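Local coordinates for protein rhomboid protease GlpG (Haemophilus influenzae, PDB 2NR9) that acts as a rhomboid-family intramembrane serine protease, probably cleaving type-1 transmembrane domains by means of a two-residue catalytic dyad, at residues 73-78 with 139-144; 127-132 with 181-186; 81-86 with 134-139. The protein carries 2 engineered substitutions. One frame throughout, in Å; residues are numbered along the deposited sequence. Where two conformers were deposited one is given.

Contact 1 (73-78 with 139-144); sequences FFIFGG and LPEGFF. With PQE (3,6,12,15,18,21,24-heptaoxahexatriacontan-1-ol), chain F.
Ile75 reaches from helix 63-84 to the far end of the Phe144 ring, its CD1 lying 3.7 Å from Phe144 CZ as the two side chains cross at about a right angle. With chi2 at -175° the chain runs extended and carries CD1 out to the ring. That methyl also touches a bound detergent, Ile75 CD1 lying 3.7 Å from C45 in the alkyl tail of PQE (chain F). One residue on, Phe76 turns the edge of its ring toward the face of Phe144 in an offset edge-to-face pair, centroids of the two rings 5.6 Å apart and planes at 70°. Its leading atom is Phe76 CZ, 3.5 Å from Phe144 CB, while CE1 runs beside CG and CD2 of Phe144. Pro140 CB approaches more loosely, 4.3 Å from Phe76 CZ. Phe76 also packs on Val122 and Leu123 of helix 116-131, and Phe144 makes a second edge-to-face pair with Trp72. No hydrogen bond crosses. This is apolar and aromatic packing between the predicted second transmembrane helix of the rhomboid domain and the loop entering the predicted fifth, beside a detergent tail that probably occupies a lipid-facing surface.

Contact 2 (127-132 with 181-186); sequences FIRDKL and FIDSKL. With PQE (3,6,12,15,18,21,24-heptaoxahexatriacontan-1-ol), chain E; PA6 ((R)-2-(formyloxy)-3-(phosphonooxy)propyl pentanoate), chain D.
In the helical bundle of the rhomboid domain, the helices bearing the nucleophile Ser116 and the active-site His169 meet again toward their predicted cytoplasmic ends, where Arg129 and Leu132 pack on Asp183 and Ser184. The short segments 127-131 and 181-186 run in roughly the same direction, axes 9.3 Å apart at a signed crossing angle of -34°. The bend of Arg129 at chi2 (-73°) places CD; farther out, one face of the guanidinium lies over backbone: Ser184 N sits above the centre of the group, 4.0 Å from its plane, and Asp183 C lies above it nearer the rim. Arg129 NH2 stays 4.1 Å from Asp183 OD2, beyond a salt bridge, though the opposite charges probably still attract; the guanidinium and carboxylate planes are 49° apart. Asp183 OD2 has other partners, a hydrogen bond with Tyr125 OH and a salt bridge with Lys88 NZ. The hydroxyl end of the detergent PQE (chain E) donates from O47 to the second oxygen, Asp183 OD1, at 2.8 Å. On the same helix, Ile182 brings CG2 to 3.1 Å from O12 on the phosphate of the bound lipid fragment PA6. Leu132 adds an apolar contact; its CD1 lies 4.2 Å from Phe181 CD1 and presses on Ser184, where Leu132 CD1 and Ser184 CB are only 3.3 Å apart, closer than usual for two carbons.

Contact 3 (81-86 with 134-139); sequences ERTFGS and HHLFDL
The last turn of helix 63-84 faces an irregular loop, their backbones drawing nearest at Thr83 and Leu136, whose CA atoms are 6.9 Å apart. Thr83 CG2 stands anti to the backbone N (chi1 -52° for OG1), which turns the methyl to the loop, CG2 lying 3.6 Å from Leu136 CB, while Thr83 OG1 is hydrogen-bonded back to Met79 O in its own helix and lies 3.7 Å from Phe137 CE2. Thr83 CG2 also sits above the centre of one face of the Phe84 ring, and the rim is met by two loop residues: Phe84 CE2 lies 3.2 Å from Leu136 CD2, and Phe84 CE1 lies 3.4 Å from Phe137 CZ. The two phenyl rings meet rim to rim, with planes at 61°, so neither covers the other's face. Phe84 forms an edge-to-face pair instead with Tyr125 of helix 116-131. In the rhomboid domain this joins the turn between the predicted second and third transmembrane helices to the loop that follows the fourth. Gly85 makes that turn with a positive phi of 110°; it leaves helix 63-84 and serves as the N-cap position of helix 86-108. Across the turn, Ser86 OG donates to the anti lone pair of Glu81 OE2 at 2.5 Å. The Glu81 carboxylate is gripped further by Thr12 OG1 and Ile11 N, tying the turn to the beginning of helix 10-27.

In the fold
Contacts 1 and 3 both join helix 63-84 to the loop after helix 116-131; their loop segments overlap at Leu139, their centres lie 11 Å apart, and contact 3 is nested in the loop closed by contact 1. Contact 2, its centre also 11 Å from that of contact 3, touches it directly: Arg129 CZ packs 3.4 Å from Phe84 CE2, and Arg129 NH1 lies 3.9 Å from Leu136 CD2. Arg129 of contact 2 thus packs against side chains of contact 3. Contacts 1 and 2, with centres 17 Å apart, do not touch, and each meets a different PQE molecule. All three lie away from active-site Ser116 and His169, although contact 2 joins the helices that carry them.

Contact 1 (73-78 with 139-144)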
loop_
_atom_site.group_PDB
_atom_site.type_symbol
_atom_site.label_atom_id
_atom_site.label_comp_id
_atom_site.label_asym_id
_atom_site.label_seq_id
_atom_site.Cartn_x
_atom_site.Cartn_y
_atom_site.Cartn_z
ATOM N N PHE A 73 2.440 3.908 5.792
ATOM C CA PHE A 73 2.823 2.503 5.574
ATOM C C PHE A 73 3.668 1.954 6.721
ATOM O O PHE A 73 3.518 0.797 7.108
ATOM C CB PHE A 73 3.570 2.314 4.245
ATOM C CG PHE A 73 3.987 0.872 3.974
ATOM C CD1 PHE A 73 3.071 -0.050 3.494
ATOM C CD2 PHE A 73 5.291 0.450 4.210
ATOM C CE1 PHE A 73 3.446 -1.364 3.245
ATOM C CE2 PHE A 73 5.670 -0.866 3.971
ATOM C CZ PHE A 73 4.753 -1.769 3.481
ATOM N N PHE A 74 4.564 2.776 7.261
ATOM C CA PHE A 74 5.422 2.306 8.333
ATOM C C PHE A 74 4.590 1.978 9.568
ATOM O O PHE A 74 4.723 0.901 10.149
ATOM C CB PHE A 74 6.513 3.328 8.662
ATOM C CG PHE A 74 7.562 2.807 9.606
ATOM C CD1 PHE A 74 8.606 2.020 9.138
ATOM C CD2 PHE A 74 7.499 3.090 10.960
ATOM C CE1 PHE A 74 9.567 1.517 10.009
ATOM C CE2 PHE A 74 8.456 2.593 11.833
ATOM C CZ PHE A 74 9.493 1.808 11.354
ATOM N N ILE A 75 3.682 2.883 9.915
ATOM C CA ILE A 75 2.804 2.692 11.056
ATOM C C ILE A 75 1.837 1.519 10.895
ATOM O O ILE A 75 1.830 0.606 11.714
ATOM C CB ILE A 75 1.990 3.965 11.367
ATOM C CG1 ILE A 75 2.911 5.078 11.872
ATOM C CG2 ILE A 75 0.910 3.664 12.399
ATOM C CD1 ILE A 75 2.167 6.343 12.313
ATOM N N PHE A 76 1.030 1.539 9.834
ATOM C CA PHE A 76 -0.002 0.510 9.643
ATOM C C PHE A 76 0.483 -0.781 8.982
ATOM O O PHE A 76 -0.049 -1.859 9.256
ATOM C CB PHE A 76 -1.243 1.089 8.959
ATOM C CG PHE A 76 -1.913 2.187 9.759
ATOM C CD1 PHE A 76 -1.544 3.514 9.585
ATOM C CD2 PHE A 76 -2.843 1.881 10.744
ATOM C CE1 PHE A 76 -2.124 4.524 10.352
ATOM C CE2 PHE A 76 -3.435 2.888 11.510
ATOM C CZ PHE A 76 -3.069 4.206 11.317
ATOM N N GLY A 77 1.465 -0.667 8.092
ATOM C CA GLY A 77 2.090 -1.844 7.515
ATOM C C GLY A 77 2.768 -2.591 8.652
ATOM O O GLY A 77 2.741 -3.827 8.712
ATOM N N GLY A 78 3.335 -1.826 9.585
ATOM C CA GLY A 78 3.987 -2.385 10.770
ATOM C C GLY A 78 3.000 -3.096 11.681
ATOM O O GLY A 78 3.270 -4.200 12.152
ATOM N N LEU A 139 -7.248 0.869 18.573
ATOM C CA LEU A 139 -7.483 2.208 18.030
ATOM C C LEU A 139 -6.216 2.818 17.428
ATOM O O LEU A 139 -5.118 2.620 17.951
ATOM C CB LEU A 139 -8.045 3.137 19.112
ATOM C CG LEU A 139 -9.377 2.735 19.748
ATOM C CD1 LEU A 139 -9.746 3.696 20.867
ATOM C CD2 LEU A 139 -10.478 2.677 18.701
ATOM N N PRO A 140 -6.369 3.565 16.321
ATOM C CA PRO A 140 -5.248 4.235 15.655
ATOM C C PRO A 140 -4.565 5.229 16.592
ATOM O O PRO A 140 -3.551 4.905 17.210
ATOM C CB PRO A 140 -5.923 4.980 14.496
ATOM C CG PRO A 140 -7.201 4.247 14.267
ATOM C CD PRO A 140 -7.643 3.789 15.616
ATOM N N GLU A 141 -5.121 6.433 16.680
ATOM C CA GLU A 141 -4.611 7.471 17.574
ATOM C C GLU A 141 -5.691 8.514 17.815
ATOM O O GLU A 141 -5.774 9.106 18.891
ATOM C CB GLU A 141 -3.370 8.148 16.985
ATOM C CG GLU A 141 -2.154 7.251 16.859
ATOM C CD GLU A 141 -0.907 8.017 16.460
ATOM O OE1 GLU A 141 0.113 7.371 16.143
ATOM O OE2 GLU A 141 -0.949 9.265 16.460
ATOM N N GLY A 142 -6.527 8.718 16.803
ATOM C CA GLY A 142 -7.591 9.708 16.861
ATOM C C GLY A 142 -7.537 10.603 15.639
ATOM O O GLY A 142 -8.532 11.224 15.263
ATOM N N PHE A 143 -6.366 10.647 15.006
ATOM C CA PHE A 143 -6.160 11.462 13.817
ATOM C C PHE A 143 -6.109 10.573 12.576
ATOM O O PHE A 143 -6.614 10.941 11.515
ATOM C CB PHE A 143 -4.861 12.261 13.938
ATOM C CG PHE A 143 -4.641 12.858 15.301
ATOM C CD1 PHE A 143 -3.742 12.282 16.185
ATOM C CD2 PHE A 143 -5.364 13.966 15.715
ATOM C CE1 PHE A 143 -3.542 12.820 17.442
ATOM C CE2 PHE A 143 -5.171 14.504 16.974
ATOM C CZ PHE A 143 -4.260 13.928 17.838
ATOM N N PHE A 144 -5.488 9.403 12.716
ATOM C CA PHE A 144 -5.386 8.448 11.614
ATOM C C PHE A 144 -6.727 7.766 11.350
ATOM O O PHE A 144 -6.865 6.995 10.399
ATOM C CB PHE A 144 -4.299 7.403 11.890
ATOM C CG PHE A 144 -2.906 7.971 11.936
ATOM C CD1 PHE A 144 -2.266 8.177 13.147
ATOM C CD2 PHE A 144 -2.240 8.304 10.768
ATOM C CE1 PHE A 144 -0.983 8.694 13.190
ATOM C CE2 PHE A 144 -0.960 8.825 10.806
ATOM C CZ PHE A 144 -0.332 9.020 12.017
HETATM O O47 PQE F . 14.474 18.049 -3.005
HETATM C C68 PQE F . 13.194 18.602 -3.348
HETATM C C52 PQE F . 12.407 17.595 -4.185
HETATM O O70 PQE F . 11.122 18.135 -4.496
HETATM C C55 PQE F . 10.118 17.693 -3.580
HETATM C C58 PQE F . 8.867 18.553 -3.734
HETATM O O71 PQE F . 8.049 18.423 -2.571
HETATM C C61 PQE F . 7.962 19.647 -1.842
HETATM C C62 PQE F . 9.297 20.381 -1.912
HETATM C C63 PQE F . 9.696 20.943 -0.552
HETATM C C66 PQE F . 9.264 20.019 0.581
HETATM C C67 PQE F . 10.416 19.132 1.039
HETATM O O72 PQE F . 9.942 18.215 2.027
HETATM C C65 PQE F . 10.987 17.363 2.500
HETATM C C64 PQE F . 10.420 16.332 3.473
HETATM O O73 PQE F . 11.409 15.341 3.760
HETATM C C60 PQE F . 11.901 14.711 2.577
HETATM C C59 PQE F . 12.037 13.211 2.815
HETATM O O74 PQE F . 12.689 12.602 1.699
HETATM C C57 PQE F . 12.438 11.197 1.633
HETATM C C56 PQE F . 12.491 10.591 3.033
HETATM O O75 PQE F . 11.189 10.150 3.427
HETATM C C54 PQE F . 11.031 10.182 4.846
HETATM C C53 PQE F . 9.813 9.356 5.248
HETATM O O76 PQE F . 10.141 8.532 6.366
HETATM C C51 PQE F . 9.095 8.518 7.340
HETATM C C50 PQE F . 9.381 7.458 8.403
HETATM C C49 PQE F . 8.132 7.155 9.225
HETATM C C48 PQE F . 8.384 7.341 10.717
HETATM C C47 PQE F . 7.105 7.119 11.518
HETATM C C46 PQE F . 6.681 8.394 12.243
HETATM C C45 PQE F . 5.209 8.339 12.639
HETATM C C44 PQE F . 4.712 9.703 13.114
HETATM C C43 PQE F . 3.290 9.615 13.666
HETATM C C42 PQE F . 3.197 10.225 15.063
HETATM C C41 PQE F . 1.893 10.993 15.248
HETATM C C40 PQE F . 2.136 12.331 15.922
#

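Contact 2 (127-132 with 181-186)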
loop_
_atom_site.group_PDB
_atom_site.type_symbol
_atom_site.label_atom_id
_atom_site.label_comp_id
_atom_site.label_asym_id
_atom_site.label_seq_id
_atom_site.Cartn_x
_atom_site.Cartn_y
_atom_site.Cartn_z
ATOM N N PHE A 127 -8.569 -1.495 9.001
ATOM C CA PHE A 127 -9.897 -0.934 9.298
ATOM C C PHE A 127 -10.975 -1.980 9.568
ATOM O O PHE A 127 -11.648 -1.929 10.596
ATOM C CB PHE A 127 -10.362 0.007 8.173
ATOM C CG PHE A 127 -11.800 0.466 8.316
ATOM C CD1 PHE A 127 -12.115 1.595 9.059
ATOM C CD2 PHE A 127 -12.831 -0.244 7.720
ATOM C CE1 PHE A 127 -13.434 2.012 9.197
ATOM C CE2 PHE A 127 -14.151 0.164 7.860
ATOM C CZ PHE A 127 -14.451 1.294 8.596
ATOM N N ILE A 128 -11.189 -2.885 8.614
ATOM C CA ILE A 128 -12.224 -3.914 8.769
ATOM C C ILE A 128 -11.849 -4.971 9.799
ATOM O O ILE A 128 -12.721 -5.578 10.421
ATOM C CB ILE A 128 -12.598 -4.584 7.428
ATOM C CG1 ILE A 128 -11.343 -5.035 6.681
ATOM C CG2 ILE A 128 -13.410 -3.638 6.570
ATOM C CD1 ILE A 128 -10.645 -6.198 7.312
ATOM N N ARG A 129 -10.556 -5.246 9.925
ATOM C CA ARG A 129 -10.082 -6.173 10.941
ATOM C C ARG A 129 -10.401 -5.619 12.318
ATOM O O ARG A 129 -10.959 -6.312 13.162
ATOM C CB ARG A 129 -8.582 -6.407 10.799
ATOM C CG ARG A 129 -8.213 -7.571 9.903
ATOM C CD ARG A 129 -8.519 -8.885 10.596
ATOM N NE ARG A 129 -7.701 -9.971 10.075
ATOM C CZ ARG A 129 -7.615 -11.174 10.625
ATOM N NH1 ARG A 129 -8.302 -11.456 11.726
ATOM N NH2 ARG A 129 -6.834 -12.094 10.079
ATOM N N ASP A 130 -10.050 -4.357 12.534
ATOM C CA ASP A 130 -10.334 -3.686 13.794
ATOM C C ASP A 130 -11.843 -3.682 14.047
ATOM O O ASP A 130 -12.306 -4.041 15.129
ATOM C CB ASP A 130 -9.815 -2.251 13.749
ATOM C CG ASP A 130 -10.042 -1.511 15.048
ATOM O OD1 ASP A 130 -10.616 -0.403 15.004
ATOM O OD2 ASP A 130 -9.705 -2.063 16.118
ATOM N N LYS A 131 -12.596 -3.266 13.033
ATOM C CA LYS A 131 -14.056 -3.220 13.094
ATOM C C LYS A 131 -14.687 -4.568 13.457
ATOM O O LYS A 131 -15.639 -4.624 14.236
ATOM C CB LYS A 131 -14.616 -2.710 11.757
ATOM C CG LYS A 131 -16.050 -3.131 11.451
ATOM C CD LYS A 131 -17.048 -2.565 12.448
ATOM C CE LYS A 131 -18.462 -3.046 12.124
ATOM N NZ LYS A 131 -19.453 -2.611 13.152
ATOM N N LEU A 132 -14.136 -5.650 12.918
ATOM C CA LEU A 132 -14.693 -6.982 13.150
ATOM C C LEU A 132 -14.205 -7.626 14.448
ATOM O O LEU A 132 -14.747 -7.371 15.519
ATOM C CB LEU A 132 -14.411 -7.903 11.958
ATOM C CG LEU A 132 -15.009 -7.478 10.611
ATOM C CD1 LEU A 132 -14.636 -8.469 9.519
ATOM C CD2 LEU A 132 -16.523 -7.336 10.718
ATOM N N PHE A 181 -11.906 -9.061 5.472
ATOM C CA PHE A 181 -13.179 -9.717 5.754
ATOM C C PHE A 181 -12.988 -11.228 5.669
ATOM O O PHE A 181 -13.469 -11.983 6.520
ATOM C CB PHE A 181 -14.251 -9.265 4.758
ATOM C CG PHE A 181 -15.617 -9.837 5.032
ATOM C CD1 PHE A 181 -16.522 -9.154 5.829
ATOM C CD2 PHE A 181 -15.994 -11.059 4.494
ATOM C CE1 PHE A 181 -17.784 -9.679 6.091
ATOM C CE2 PHE A 181 -17.251 -11.592 4.756
ATOM C CZ PHE A 181 -18.145 -10.899 5.561
ATOM N N ILE A 182 -12.270 -11.662 4.643
ATOM C CA ILE A 182 -11.986 -13.075 4.457
ATOM C C ILE A 182 -11.163 -13.639 5.622
ATOM O O ILE A 182 -11.513 -14.670 6.189
ATOM C CB ILE A 182 -11.275 -13.328 3.119
ATOM C CG1 ILE A 182 -12.229 -13.022 1.959
ATOM C CG2 ILE A 182 -10.783 -14.768 3.040
ATOM C CD1 ILE A 182 -11.580 -13.060 0.599
ATOM N N ASP A 183 -10.092 -12.940 5.996
ATOM C CA ASP A 183 -9.254 -13.365 7.126
ATOM C C ASP A 183 -10.031 -13.373 8.436
ATOM O O ASP A 183 -9.827 -14.240 9.287
ATOM C CB ASP A 183 -8.024 -12.470 7.257
ATOM C CG ASP A 183 -6.957 -12.803 6.250
ATOM O OD1 ASP A 183 -7.042 -13.894 5.639
ATOM O OD2 ASP A 183 -6.007 -12.003 6.099
ATOM N N SER A 184 -10.868 -12.363 8.624
ATOM C CA SER A 184 -11.701 -12.289 9.807
ATOM C C SER A 184 -12.580 -13.537 9.861
ATOM O O SER A 184 -12.685 -14.189 10.902
ATOM C CB SER A 184 -12.563 -11.027 9.775
ATOM O OG SER A 184 -13.424 -10.969 10.899
ATOM N N LYS A 185 -13.164 -13.895 8.718
ATOM C CA LYS A 185 -14.010 -15.081 8.628
ATOM C C LYS A 185 -13.243 -16.361 8.933
ATOM O O LYS A 185 -13.693 -17.187 9.725
ATOM C CB LYS A 185 -14.661 -15.203 7.246
ATOM C CG LYS A 185 -15.361 -16.542 7.052
ATOM C CD LYS A 185 -15.939 -16.725 5.659
ATOM C CE LYS A 185 -16.485 -18.149 5.500
ATOM N NZ LYS A 185 -17.197 -18.356 4.194
ATOM N N LEU A 186 -12.115 -16.550 8.251
ATOM C CA LEU A 186 -11.294 -17.749 8.435
ATOM C C LEU A 186 -10.864 -17.908 9.888
ATOM O O LEU A 186 -10.698 -19.021 10.381
ATOM C CB LEU A 186 -10.072 -17.713 7.514
ATOM C CG LEU A 186 -10.387 -17.706 6.014
ATOM C CD1 LEU A 186 -9.107 -17.660 5.192
ATOM C CD2 LEU A 186 -11.227 -18.925 5.642
HETATM O O47 PQE E . -5.518 -15.052 3.653
HETATM C C68 PQE E . -5.833 -15.264 2.268
HETATM C C52 PQE E . -7.347 -15.319 2.084
HETATM O O70 PQE E . -7.692 -14.960 0.744
HETATM C C55 PQE E . -7.965 -13.565 0.623
HETATM C C58 PQE E . -8.424 -13.250 -0.796
HETATM O O71 PQE E . -7.630 -12.192 -1.332
HETATM C C61 PQE E . -8.344 -10.954 -1.384
HETATM C C62 PQE E . -8.474 -10.515 -2.837
HETATM C C63 PQE E . -9.151 -9.157 -2.954
HETATM C C66 PQE E . -9.030 -8.618 -4.375
HETATM C C67 PQE E . -10.312 -7.923 -4.810
HETATM O O72 PQE E . -10.651 -8.329 -6.135
HETATM C C65 PQE E . -10.327 -7.330 -7.100
HETATM C C64 PQE E . -10.784 -5.962 -6.600
HETATM O O73 PQE E . -10.491 -4.980 -7.593
HETATM C C60 PQE E . -11.067 -3.710 -7.283
HETATM C C59 PQE E . -11.005 -2.816 -8.519
HETATM O O74 PQE E . -12.308 -2.678 -9.083
HETATM C C57 PQE E . -13.087 -1.719 -8.372
HETATM C C56 PQE E . -13.212 -0.451 -9.206
HETATM O O75 PQE E . -12.601 0.643 -8.525
HETATM C C54 PQE E . -12.231 1.679 -9.431
HETATM C C53 PQE E . -12.835 3.002 -8.974
HETATM O O76 PQE E . -12.391 4.042 -9.845
HETATM C C51 PQE E . -13.097 5.260 -9.626
HETATM C C50 PQE E . -12.173 6.438 -9.912
HETATM C C49 PQE E . -12.539 7.634 -9.041
HETATM C C48 PQE E . -12.680 8.899 -9.881
HETATM C C47 PQE E . -13.998 9.611 -9.589
HETATM C C46 PQE E . -13.921 11.089 -9.962
HETATM C C45 PQE E . -14.581 11.352 -11.312
HETATM C C44 PQE E . -13.918 12.525 -12.029
HETATM C C43 PQE E . -14.800 13.050 -13.156
HETATM C C42 PQE E . -14.401 14.470 -13.551
HETATM C C41 PQE E . -15.328 15.501 -12.915
HETATM C C40 PQE E . -15.855 16.475 -13.947
HETATM O O32 PA6 D . -15.828 -17.135 -2.742
HETATM C C31 PA6 D . -15.273 -16.410 -1.930
HETATM C C32 PA6 D . -16.023 -15.283 -1.261
HETATM C C33 PA6 D . -16.804 -15.827 -0.070
HETATM C C34 PA6 D . -16.264 -15.273 1.244
HETATM C C35 PA6 D . -15.974 -13.791 1.133
HETATM O O31 PA6 D . -13.873 -16.640 -1.611
HETATM C C3 PA6 D . -13.181 -17.755 -2.170
HETATM C C2 PA6 D . -11.706 -17.687 -1.783
HETATM O O21 PA6 D . -11.101 -16.546 -2.394
HETATM C C21 PA6 D . -11.714 -15.231 -2.272
HETATM O O22 PA6 D . -11.287 -14.292 -2.923
HETATM C C1 PA6 D . -11.569 -17.594 -0.266
HETATM O O11 PA6 D . -12.618 -18.329 0.365
HETATM P P PA6 D . -12.876 -18.195 1.951
HETATM O O13 PA6 D . -13.969 -17.158 2.060
HETATM O O14 PA6 D . -13.293 -19.583 2.378
HETATM O O12 PA6 D . -11.539 -17.753 2.497
#

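Contact 3 (81-86 with 134-139)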
loop_
_atom_site.group_PDB
_atom_site.type_symbol
_atom_site.label_atom_id
_atom_site.label_comp_id
_atom_site.label_asym_id
_atom_site.label_seq_id
_atom_site.Cartn_x
_atom_site.Cartn_y
_atom_site.Cartn_z
ATOM N N GLU A 81 2.232 -6.397 10.110
ATOM C CA GLU A 81 3.343 -7.325 10.249
ATOM C C GLU A 81 3.457 -7.876 11.670
ATOM O O GLU A 81 3.580 -9.084 11.867
ATOM C CB GLU A 81 4.657 -6.680 9.828
ATOM C CG GLU A 81 5.836 -7.623 9.935
ATOM C CD GLU A 81 6.994 -7.186 9.083
ATOM O OE1 GLU A 81 7.078 -5.984 8.773
ATOM O OE2 GLU A 81 7.822 -8.046 8.719
ATOM N N ARG A 82 3.401 -6.990 12.657
ATOM C CA ARG A 82 3.528 -7.399 14.054
ATOM C C ARG A 82 2.318 -8.170 14.561
ATOM O O ARG A 82 2.416 -8.922 15.525
ATOM C CB ARG A 82 3.796 -6.190 14.952
ATOM C CG ARG A 82 5.211 -5.651 14.862
ATOM C CD ARG A 82 5.437 -4.483 15.826
ATOM N NE ARG A 82 4.790 -3.249 15.377
ATOM C CZ ARG A 82 3.607 -2.818 15.803
ATOM N NH1 ARG A 82 2.933 -3.510 16.714
ATOM N NH2 ARG A 82 3.106 -1.682 15.334
ATOM N N THR A 83 1.188 -8.022 13.885
ATOM C CA THR A 83 -0.034 -8.672 14.332
ATOM C C THR A 83 -0.377 -9.969 13.580
ATOM O O THR A 83 -0.786 -10.957 14.200
ATOM C CB THR A 83 -1.222 -7.698 14.312
ATOM O OG1 THR A 83 -0.874 -6.512 15.039
ATOM C CG2 THR A 83 -2.444 -8.334 14.941
ATOM N N PHE A 84 -0.162 -9.988 12.264
ATOM C CA PHE A 84 -0.511 -11.168 11.455
ATOM C C PHE A 84 0.682 -11.885 10.797
ATOM O O PHE A 84 0.507 -12.917 10.148
ATOM C CB PHE A 84 -1.534 -10.799 10.379
ATOM C CG PHE A 84 -2.701 -10.022 10.897
ATOM C CD1 PHE A 84 -2.742 -8.648 10.766
ATOM C CD2 PHE A 84 -3.754 -10.663 11.528
ATOM C CE1 PHE A 84 -3.808 -7.927 11.248
ATOM C CE2 PHE A 84 -4.822 -9.943 12.023
ATOM C CZ PHE A 84 -4.854 -8.574 11.870
ATOM N N GLY A 85 1.875 -11.309 10.907
ATOM C CA GLY A 85 3.066 -11.937 10.336
ATOM C C GLY A 85 3.659 -11.227 9.128
ATOM O O GLY A 85 2.981 -10.461 8.435
ATOM N N SER A 86 4.925 -11.521 8.852
ATOM C CA SER A 86 5.630 -10.909 7.736
ATOM C C SER A 86 5.140 -11.401 6.374
ATOM O O SER A 86 5.188 -10.665 5.390
ATOM C CB SER A 86 7.137 -11.130 7.874
ATOM O OG SER A 86 7.623 -10.543 9.071
ATOM N N HIS A 134 -12.480 -7.007 16.573
ATOM C CA HIS A 134 -11.909 -5.975 17.445
ATOM C C HIS A 134 -11.208 -6.494 18.705
ATOM O O HIS A 134 -11.848 -6.787 19.714
ATOM C CB HIS A 134 -12.958 -4.924 17.811
ATOM C CG HIS A 134 -12.490 -3.940 18.837
ATOM N ND1 HIS A 134 -11.387 -3.136 18.647
ATOM C CD2 HIS A 134 -13.003 -3.597 20.043
ATOM C CE1 HIS A 134 -11.217 -2.368 19.708
ATOM N NE2 HIS A 134 -12.189 -2.622 20.567
ATOM N N HIS A 135 -9.882 -6.562 18.637
ATOM C CA HIS A 135 -9.051 -6.998 19.756
ATOM C C HIS A 135 -7.590 -6.801 19.404
ATOM O O HIS A 135 -6.876 -6.036 20.053
ATOM C CB HIS A 135 -9.301 -8.471 20.089
ATOM C CG HIS A 135 -10.615 -8.726 20.754
ATOM N ND1 HIS A 135 -10.880 -8.329 22.047
ATOM C CD2 HIS A 135 -11.721 -9.378 20.327
ATOM C CE1 HIS A 135 -12.104 -8.701 22.377
ATOM N NE2 HIS A 135 -12.636 -9.340 21.352
ATOM N N LEU A 136 -7.154 -7.498 18.363
ATOM C CA LEU A 136 -5.782 -7.420 17.887
ATOM C C LEU A 136 -5.300 -5.990 17.635
ATOM O O LEU A 136 -4.144 -5.772 17.272
ATOM C CB LEU A 136 -5.606 -8.305 16.649
ATOM C CG LEU A 136 -6.858 -8.485 15.784
ATOM C CD1 LEU A 136 -7.376 -7.157 15.261
ATOM C CD2 LEU A 136 -6.600 -9.455 14.643
ATOM N N PHE A 137 -6.186 -5.021 17.846
ATOM C CA PHE A 137 -5.834 -3.609 17.711
ATOM C C PHE A 137 -6.488 -2.790 18.819
ATOM O O PHE A 137 -7.502 -3.198 19.387
ATOM C CB PHE A 137 -6.238 -3.061 16.340
ATOM C CG PHE A 137 -5.607 -3.784 15.184
ATOM C CD1 PHE A 137 -6.381 -4.533 14.314
ATOM C CD2 PHE A 137 -4.238 -3.737 14.983
ATOM C CE1 PHE A 137 -5.805 -5.197 13.248
ATOM C CE2 PHE A 137 -3.656 -4.409 13.925
ATOM C CZ PHE A 137 -4.442 -5.140 13.058
ATOM N N ASP A 138 -5.912 -1.629 19.115
ATOM C CA ASP A 138 -6.428 -0.769 20.173
ATOM C C ASP A 138 -6.587 0.679 19.712
ATOM O O ASP A 138 -6.119 1.604 20.377
ATOM C CB ASP A 138 -5.512 -0.829 21.399
ATOM C CG ASP A 138 -5.413 -2.225 21.987
ATOM O OD1 ASP A 138 -4.380 -2.532 22.619
ATOM O OD2 ASP A 138 -6.356 -3.022 21.799
ATOM N N LEU A 139 -7.248 0.869 18.573
ATOM C CA LEU A 139 -7.483 2.208 18.030
ATOM C C LEU A 139 -6.216 2.818 17.428
ATOM O O LEU A 139 -5.118 2.620 17.951
ATOM C CB LEU A 139 -8.045 3.137 19.112
ATOM C CG LEU A 139 -9.377 2.735 19.748
ATOM C CD1 LEU A 139 -9.746 3.696 20.867
ATOM C CD2 LEU A 139 -10.478 2.677 18.701
#